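Local structure of putative Scyalone Dehydratase (Novosphingobium aromaticivorans DSM 12444, 3EF8) at residues R103-D114 and R127-Y138; C40-F48 and H139-G147. The protein is of unknown function but, as a SnoaL-like member of the NTF2-like superfamily, may act as a lyase related to scytalone dehydratase. All coordinates share one frame; numbering follows the deposited sequence.

Interaction 1. Residues R103-D114 and R127-Y138; sequences RPDGILYGQYFD and RRELRTTMTTDY
An antiparallel beta hairpin, with a classic beta bulge midway, pairs Ile-107 to Asp-114 with Arg-128 to Thr-136. At the bulge Tyr-109 O accepts from two consecutive amides, Thr-133 N at 2.9 Å and N of the selenomethionine Met-134 at 3.3 Å, so the register slips by one residue before Gly-110 pairs with Thr-132. Beyond it, one face of the sheet carries Tyr-112, sandwiched between two residues of the partner strand. The Arg-128 guanidinium lies flat on one side of the ring, its CZ 3.7 Å from the ring centroid and the planes at 17°, while Leu-130 CD1 makes a CH-pi contact over the centre of the opposite side. A bend at chi3 (78°) turns the arginine back toward Asp-114, which it grips side-on: NE donates to OD1 at 2.9 Å, within the guanidinium plane but from above the carboxylate, and NH2 binds OD2. Salt bridge and ring together fix the guanidinium's rotation, and Tyr-20 adds a further cation-pi contact. The other sheet face repeats the theme with Phe-113. Arg-131, extended from CG to NE, lays its guanidinium over that ring, with NH1 3.4 Å from Phe-113 CZ. Its NE and NH2 both donate to Glu-129 OE2, NE at 2.7 Å, and Arg-127 NH2 holds OE1 of the same carboxylate. On the Tyr-112 face, across the bulge toward the hairpin's open end, Leu-108 makes apolar contacts: its CD2 meets Leu-130 CD2 tip to tip at 4.0 Å, and its CB sits over a face of the Tyr-138 ring. On the other face Tyr-109, and Met-134 in the conformer modelled here, pack against Ile-96 of the second subunit. Long, bulged antiparallel strands of this kind build the strongly curved sheet of the NTF2-like fold.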
# COMPACT_ATOMS: atom_id res chain seq x y z
N ARG A 103 -22.90 6.52 11.83
CA ARG A 103 -23.01 6.48 10.38
C ARG A 103 -21.93 5.55 9.86
O ARG A 103 -20.97 5.30 10.59
CB ARG A 103 -22.84 7.89 9.77
CG ARG A 103 -21.54 8.55 10.21
CD ARG A 103 -21.36 10.00 9.75
NE ARG A 103 -21.36 10.14 8.30
CZ ARG A 103 -21.40 11.31 7.68
NH1 ARG A 103 -21.40 12.41 8.39
NH2 ARG A 103 -21.37 11.38 6.36
N PRO A 104 -22.10 5.02 8.65
CA PRO A 104 -21.10 4.12 8.13
C PRO A 104 -19.70 4.76 8.04
O PRO A 104 -19.55 5.98 7.93
CB PRO A 104 -21.65 3.78 6.75
CG PRO A 104 -23.15 4.02 6.87
CD PRO A 104 -23.21 5.20 7.70
N ASP A 105 -18.69 3.91 8.07
CA ASP A 105 -17.35 4.41 7.85
C ASP A 105 -17.27 5.17 6.53
O ASP A 105 -17.81 4.76 5.49
CB ASP A 105 -16.36 3.24 7.84
CG ASP A 105 -16.19 2.57 9.19
OD1 ASP A 105 -16.58 3.09 10.26
OD2 ASP A 105 -15.56 1.48 9.20
N GLY A 106 -16.49 6.24 6.54
CA GLY A 106 -16.32 7.07 5.38
C GLY A 106 -14.98 6.77 4.72
O GLY A 106 -13.96 6.74 5.40
N ILE A 107 -15.04 6.48 3.44
CA ILE A 107 -13.84 6.08 2.71
C ILE A 107 -13.46 7.13 1.68
O ILE A 107 -14.29 7.54 0.88
CB ILE A 107 -14.04 4.76 1.94
CG1 ILE A 107 -14.82 3.72 2.77
CG2 ILE A 107 -12.65 4.26 1.43
CD1 ILE A 107 -14.19 3.30 4.03
N LEU A 108 -12.18 7.54 1.74
CA LEU A 108 -11.58 8.43 0.76
C LEU A 108 -10.56 7.63 -0.05
O LEU A 108 -9.69 6.97 0.50
CB LEU A 108 -10.87 9.62 1.43
CG LEU A 108 -9.83 10.36 0.54
CD1 LEU A 108 -10.70 11.08 -0.37
CD2 LEU A 108 -8.97 11.31 1.39
N TYR A 109 -10.73 7.69 -1.36
CA TYR A 109 -9.76 7.18 -2.34
C TYR A 109 -9.16 8.40 -3.01
O TYR A 109 -9.87 9.16 -3.64
CB TYR A 109 -10.41 6.31 -3.38
CG TYR A 109 -11.23 5.18 -2.84
CD1 TYR A 109 -10.67 3.94 -2.56
CD2 TYR A 109 -12.58 5.37 -2.60
CE1 TYR A 109 -11.45 2.89 -2.07
CE2 TYR A 109 -13.37 4.33 -2.16
CZ TYR A 109 -12.80 3.10 -1.88
OH TYR A 109 -13.59 2.06 -1.44
N GLY A 110 -7.86 8.63 -2.82
CA GLY A 110 -7.31 9.89 -3.26
C GLY A 110 -5.92 9.80 -3.84
O GLY A 110 -5.29 8.72 -3.85
N GLN A 111 -5.48 10.94 -4.33
CA GLN A 111 -4.12 11.16 -4.80
C GLN A 111 -3.57 12.37 -4.11
O GLN A 111 -4.28 13.40 -4.02
CB GLN A 111 -4.12 11.42 -6.31
CG GLN A 111 -4.83 10.37 -7.12
CD GLN A 111 -4.94 10.77 -8.61
OE1 GLN A 111 -4.72 11.95 -8.95
NE2 GLN A 111 -5.32 9.83 -9.46
N TYR A 112 -2.34 12.33 -3.66
CA TYR A 112 -1.67 13.50 -3.17
C TYR A 112 -0.62 13.97 -4.14
O TYR A 112 0.22 13.19 -4.55
CB TYR A 112 -1.00 13.23 -1.82
CG TYR A 112 -1.84 13.47 -0.62
CD1 TYR A 112 -2.22 14.75 -0.31
CD2 TYR A 112 -2.23 12.45 0.19
CE1 TYR A 112 -2.95 15.05 0.79
CE2 TYR A 112 -3.01 12.74 1.36
CZ TYR A 112 -3.33 14.04 1.62
OH TYR A 112 -4.13 14.39 2.73
N PHE A 113 -0.65 15.27 -4.41
CA PHE A 113 0.37 15.95 -5.20
C PHE A 113 1.06 16.90 -4.23
O PHE A 113 0.50 17.91 -3.85
CB PHE A 113 -0.22 16.65 -6.42
CG PHE A 113 -0.58 15.71 -7.52
CD1 PHE A 113 -1.71 14.93 -7.43
CD2 PHE A 113 0.25 15.54 -8.60
CE1 PHE A 113 -2.00 14.00 -8.41
CE2 PHE A 113 -0.08 14.62 -9.59
CZ PHE A 113 -1.21 13.88 -9.48
N ASP A 114 2.27 16.57 -3.85
CA ASP A 114 3.00 17.26 -2.83
C ASP A 114 4.32 17.84 -3.33
O ASP A 114 4.91 17.34 -4.29
CB ASP A 114 3.35 16.27 -1.69
CG ASP A 114 2.13 15.61 -1.03
OD1 ASP A 114 1.09 16.30 -0.84
OD2 ASP A 114 2.28 14.40 -0.67
N ARG A 127 3.90 22.09 0.09
CA ARG A 127 2.56 22.09 -0.47
C ARG A 127 2.02 20.68 -0.49
O ARG A 127 2.74 19.75 -0.79
CB ARG A 127 2.52 22.65 -1.91
CG ARG A 127 1.09 22.71 -2.43
CD ARG A 127 0.97 23.53 -3.74
NE ARG A 127 -0.31 23.25 -4.42
CZ ARG A 127 -1.43 23.91 -4.16
NH1 ARG A 127 -1.41 24.88 -3.25
NH2 ARG A 127 -2.56 23.61 -4.77
N ARG A 128 0.74 20.53 -0.13
CA ARG A 128 -0.03 19.30 -0.37
C ARG A 128 -1.31 19.63 -1.07
O ARG A 128 -2.09 20.49 -0.60
CB ARG A 128 -0.41 18.56 0.91
CG ARG A 128 0.69 18.24 1.82
CD ARG A 128 0.33 17.03 2.68
NE ARG A 128 0.49 15.79 1.91
CZ ARG A 128 0.50 14.58 2.41
NH1 ARG A 128 0.20 14.37 3.68
NH2 ARG A 128 0.83 13.57 1.64
N GLU A 129 -1.58 18.93 -2.15
CA GLU A 129 -2.81 19.06 -2.87
C GLU A 129 -3.45 17.69 -2.94
O GLU A 129 -2.89 16.75 -3.51
CB GLU A 129 -2.58 19.61 -4.26
CG GLU A 129 -3.82 19.65 -5.10
CD GLU A 129 -3.59 20.25 -6.46
OE1 GLU A 129 -2.99 21.35 -6.54
OE2 GLU A 129 -4.05 19.66 -7.42
N LEU A 130 -4.61 17.53 -2.31
CA LEU A 130 -5.37 16.29 -2.39
C LEU A 130 -6.30 16.34 -3.53
O LEU A 130 -7.09 17.32 -3.66
CB LEU A 130 -6.18 16.07 -1.13
CG LEU A 130 -7.09 14.87 -1.14
CD1 LEU A 130 -6.31 13.54 -1.11
CD2 LEU A 130 -8.06 14.93 0.05
N ARG A 131 -6.24 15.32 -4.39
CA ARG A 131 -7.19 15.14 -5.47
C ARG A 131 -8.01 13.90 -5.12
O ARG A 131 -7.47 12.88 -4.75
CB ARG A 131 -6.51 15.01 -6.83
CG ARG A 131 -5.68 16.24 -7.16
CD ARG A 131 -5.07 16.15 -8.54
NE ARG A 131 -4.18 17.27 -8.76
CZ ARG A 131 -3.30 17.36 -9.75
NH1 ARG A 131 -3.21 16.40 -10.66
NH2 ARG A 131 -2.52 18.42 -9.83
N THR A 132 -9.34 14.02 -5.15
CA THR A 132 -10.23 12.99 -4.70
C THR A 132 -10.72 12.16 -5.87
O THR A 132 -11.43 12.62 -6.76
CB THR A 132 -11.41 13.61 -3.89
OG1 THR A 132 -10.88 14.26 -2.73
CG2 THR A 132 -12.38 12.56 -3.44
N THR A 133 -10.27 10.93 -5.91
CA THR A 133 -10.65 9.98 -6.94
C THR A 133 -12.08 9.58 -6.82
O THR A 133 -12.82 9.53 -7.80
CB THR A 133 -9.73 8.73 -6.83
OG1 THR A 133 -8.38 9.19 -6.81
CG2 THR A 133 -9.95 7.74 -7.98
N MSE A 134 -12.49 9.33 -5.58
CA MSE A 134 -13.87 9.07 -5.24
C MSE A 134 -13.95 8.87 -3.77
O MSE A 134 -12.94 8.75 -3.08
CB MSE A 134 -14.41 7.88 -5.98
CG MSE A 134 -13.57 6.69 -5.89
SE MSE A 134 -13.89 5.62 -7.49
CE MSE A 134 -13.71 4.00 -6.61
N THR A 135 -15.19 8.84 -3.28
CA THR A 135 -15.46 8.64 -1.85
C THR A 135 -16.71 7.78 -1.64
O THR A 135 -17.57 7.65 -2.53
CB THR A 135 -15.64 9.94 -1.06
OG1 THR A 135 -16.87 10.57 -1.43
CG2 THR A 135 -14.52 10.91 -1.32
N THR A 136 -16.77 7.21 -0.45
CA THR A 136 -17.92 6.43 -0.03
C THR A 136 -18.34 6.79 1.36
O THR A 136 -17.57 6.73 2.32
CB THR A 136 -17.56 4.92 -0.09
OG1 THR A 136 -17.18 4.60 -1.44
CG2 THR A 136 -18.77 4.03 0.32
N ASP A 137 -19.62 7.16 1.46
CA ASP A 137 -20.24 7.47 2.75
C ASP A 137 -19.46 8.53 3.51
O ASP A 137 -19.44 8.56 4.74
CB ASP A 137 -20.40 6.20 3.58
CG ASP A 137 -21.42 5.23 3.00
OD1 ASP A 137 -22.48 5.69 2.51
OD2 ASP A 137 -21.21 4.03 3.09
N TYR A 138 -18.88 9.45 2.75
CA TYR A 138 -17.94 10.40 3.30
C TYR A 138 -18.59 11.72 3.74
O TYR A 138 -19.79 11.96 3.44
CB TYR A 138 -16.87 10.62 2.24
CG TYR A 138 -15.56 11.22 2.71
CD1 TYR A 138 -14.82 10.63 3.72
CD2 TYR A 138 -15.02 12.32 2.09
CE1 TYR A 138 -13.62 11.16 4.14
CE2 TYR A 138 -13.80 12.85 2.50
CZ TYR A 138 -13.11 12.25 3.48
OH TYR A 138 -11.90 12.81 3.86
O HOH W 1 -21.06 7.84 6.70
O HOH W 2 -19.01 2.76 4.11
O HOH W 3 -16.34 2.10 -2.01
O HOH W 4 -6.80 7.12 -5.85
O HOH W 5 -4.40 13.72 -11.02
O HOH W 6 1.00 20.43 -5.01

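Interaction 2. Residues C40-F48 and H139-G147; sequences CEVSYAPNF and HVRAANPIG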
# COMPACT_ATOMS: atom_id res chain seq x y z
N CYS A 40 3.65 27.23 4.13
CA CYS A 40 3.02 26.10 3.40
C CYS A 40 1.68 26.44 2.80
O CYS A 40 1.05 27.48 3.08
CB CYS A 40 2.86 24.87 4.31
SG CYS A 40 1.77 25.15 5.76
N GLU A 41 1.24 25.54 1.92
CA GLU A 41 -0.08 25.56 1.34
C GLU A 41 -0.65 24.16 1.33
O GLU A 41 0.04 23.19 1.02
CB GLU A 41 -0.07 26.03 -0.11
CG GLU A 41 0.30 27.46 -0.26
CD GLU A 41 0.61 27.81 -1.71
OE1 GLU A 41 0.56 26.91 -2.60
OE2 GLU A 41 0.92 28.99 -1.96
N VAL A 42 -1.91 24.08 1.67
CA VAL A 42 -2.66 22.83 1.61
C VAL A 42 -3.97 23.08 0.89
O VAL A 42 -4.70 24.02 1.19
CB VAL A 42 -2.86 22.22 3.02
CG1 VAL A 42 -3.56 20.93 2.96
CG2 VAL A 42 -1.53 22.00 3.69
N SER A 43 -4.27 22.22 -0.08
CA SER A 43 -5.49 22.31 -0.84
C SER A 43 -6.23 21.01 -0.80
O SER A 43 -5.76 19.99 -1.32
CB SER A 43 -5.22 22.67 -2.29
OG SER A 43 -6.40 22.67 -3.05
N TYR A 44 -7.43 21.05 -0.24
CA TYR A 44 -8.31 19.89 -0.21
C TYR A 44 -9.52 20.02 -1.14
O TYR A 44 -10.13 19.02 -1.50
CB TYR A 44 -8.77 19.60 1.21
CG TYR A 44 -7.65 19.39 2.19
CD1 TYR A 44 -6.67 18.43 1.96
CD2 TYR A 44 -7.57 20.14 3.37
CE1 TYR A 44 -5.64 18.21 2.86
CE2 TYR A 44 -6.55 19.93 4.28
CZ TYR A 44 -5.59 18.97 4.02
OH TYR A 44 -4.56 18.76 4.92
N ALA A 45 -9.83 21.25 -1.54
CA ALA A 45 -10.92 21.55 -2.49
C ALA A 45 -10.77 22.96 -3.05
O ALA A 45 -10.01 23.76 -2.52
CB ALA A 45 -12.27 21.38 -1.85
N PRO A 46 -11.49 23.27 -4.13
CA PRO A 46 -11.19 24.52 -4.80
C PRO A 46 -11.44 25.70 -3.89
O PRO A 46 -10.89 26.79 -4.10
CB PRO A 46 -12.14 24.51 -6.01
CG PRO A 46 -12.45 23.06 -6.24
CD PRO A 46 -12.46 22.44 -4.86
N ASN A 47 -12.20 25.46 -2.83
CA ASN A 47 -12.54 26.51 -1.90
C ASN A 47 -12.26 26.05 -0.48
O ASN A 47 -12.92 26.47 0.48
CB ASN A 47 -14.02 26.92 -2.07
N PHE A 48 -11.29 25.17 -0.34
CA PHE A 48 -10.95 24.65 0.98
C PHE A 48 -9.51 24.16 1.18
O PHE A 48 -9.06 23.18 0.60
CB PHE A 48 -11.90 23.54 1.35
CG PHE A 48 -11.49 22.81 2.59
CD1 PHE A 48 -10.99 23.50 3.69
CD2 PHE A 48 -11.64 21.43 2.69
CE1 PHE A 48 -10.62 22.82 4.84
CE2 PHE A 48 -11.28 20.76 3.83
CZ PHE A 48 -10.77 21.46 4.91
N HIS A 139 -17.82 12.51 4.46
CA HIS A 139 -18.35 13.73 5.16
C HIS A 139 -17.94 15.01 4.51
O HIS A 139 -18.20 16.10 4.99
CB HIS A 139 -17.93 13.74 6.62
CG HIS A 139 -16.46 13.86 6.79
ND1 HIS A 139 -15.60 12.83 6.51
CD2 HIS A 139 -15.70 14.90 7.20
CE1 HIS A 139 -14.36 13.24 6.73
NE2 HIS A 139 -14.39 14.49 7.14
N VAL A 140 -17.23 14.89 3.41
CA VAL A 140 -16.81 16.05 2.65
C VAL A 140 -17.31 15.94 1.23
O VAL A 140 -17.13 14.94 0.54
CB VAL A 140 -15.28 16.22 2.60
CG1 VAL A 140 -14.93 17.58 1.93
CG2 VAL A 140 -14.66 16.11 3.99
N ARG A 141 -18.04 16.97 0.81
CA ARG A 141 -18.61 17.00 -0.52
C ARG A 141 -17.71 17.64 -1.57
O ARG A 141 -17.54 17.10 -2.65
CB ARG A 141 -19.97 17.73 -0.49
CG ARG A 141 -20.62 17.75 -1.83
N ALA A 142 -17.15 18.78 -1.23
CA ALA A 142 -16.28 19.52 -2.13
C ALA A 142 -14.99 18.73 -2.32
O ALA A 142 -14.52 18.02 -1.43
CB ALA A 142 -15.94 20.90 -1.58
N ALA A 143 -14.44 18.84 -3.52
CA ALA A 143 -13.18 18.15 -3.80
C ALA A 143 -12.48 18.70 -5.01
O ALA A 143 -13.10 19.29 -5.90
CB ALA A 143 -13.48 16.71 -4.02
N ASN A 144 -11.16 18.48 -5.05
CA ASN A 144 -10.37 18.74 -6.26
C ASN A 144 -10.43 17.48 -7.09
O ASN A 144 -10.13 16.40 -6.60
CB ASN A 144 -8.90 18.98 -5.93
CG ASN A 144 -8.65 20.24 -5.13
OD1 ASN A 144 -9.26 21.29 -5.43
ND2 ASN A 144 -7.79 20.17 -4.12
N PRO A 145 -10.84 17.55 -8.36
CA PRO A 145 -10.92 16.32 -9.14
C PRO A 145 -9.53 15.85 -9.54
O PRO A 145 -8.58 16.59 -9.54
CB PRO A 145 -11.68 16.74 -10.39
CG PRO A 145 -11.55 18.22 -10.45
CD PRO A 145 -11.37 18.73 -9.06
N ILE A 146 -9.43 14.55 -9.87
CA ILE A 146 -8.15 14.02 -10.35
C ILE A 146 -7.85 14.43 -11.78
O ILE A 146 -6.72 14.43 -12.21
CB ILE A 146 -8.02 12.51 -10.19
CG1 ILE A 146 -9.02 11.73 -11.02
CG2 ILE A 146 -8.12 12.14 -8.69
CD1 ILE A 146 -8.72 10.23 -11.13
N GLY A 147 -8.89 14.80 -12.51
CA GLY A 147 -8.73 15.19 -13.91
C GLY A 147 -8.83 14.01 -14.87
O GLY A 147 -8.18 13.99 -15.93
O HOH W 7 -9.75 16.78 -3.06
O HOH W 8 -12.03 17.78 0.04
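Asn-144 lays its side-chain amide against the Ser-43 hydroxyl and the backbone of Tyr-44 to Pro-46, and this is where the contact is tight. With CG beside its own backbone N (chi1 -66°), the amide is carried across to the strand end, where ND2 donates to Ser-43 OG at 3.1 Å, the hydroxyl lying 19° out of the amide plane. The same ND2 also bonds Leu-130 O, so two acceptors hold the buried amide in place. Its OD1 rests 3.3 Å from Ala-45 C; the Pro-46 ring and the Asn-144 side chain run alongside each other, pointing opposite ways. Beside this, Pro-46 CD approaches Ala-143 O to 3.4 Å. The looser part is bridged largely by water: Tyr-44 O accepts from two waters, one of which accepts the N-H of Asn-144 while the other donates to Ala-142 O as well. The one apolar side-chain contact here is Ala-45 CB to Ala-142 CB at 3.7 Å, and Ala-142 lies on the exposed side of the loop. A classic bulge, in which Tyr-44 N and Ala-45 N both donate to Phe-48 O, and a type I turn over Ala-45 to Phe-48 shape the corner. Around it, Tyr-44 packs on Tyr-56 of helix 53-59 and Tyr-112 of strand 106-119, while Ala-143 rests on Thr-132 of strand 122-136.

After helices 3-25 and 29-33 and the short strand 36-37, the chain lays down strand 40-43, turns its corner into strand 48-51, and passes through helices 53-59 and 63-66 and strands 67-81 and 86-99 before reaching the hairpin. Interaction 1 closes that hairpin locally, with 12 residues between its segments. Interaction 2 closes a far longer loop, 90 residues intervening, and encloses interaction 1 entirely. The two meet at strand 122-136, whose other edge pairs in parallel with strand 40-43: Arg-128 O and Leu-130 N probably bond Ser-43 N and O. Past the hairpin, the tail carries Ile-146 against Gln-111 and Thr-133, tying the C-terminal loop to the sheet; both contacts also reach the second subunit.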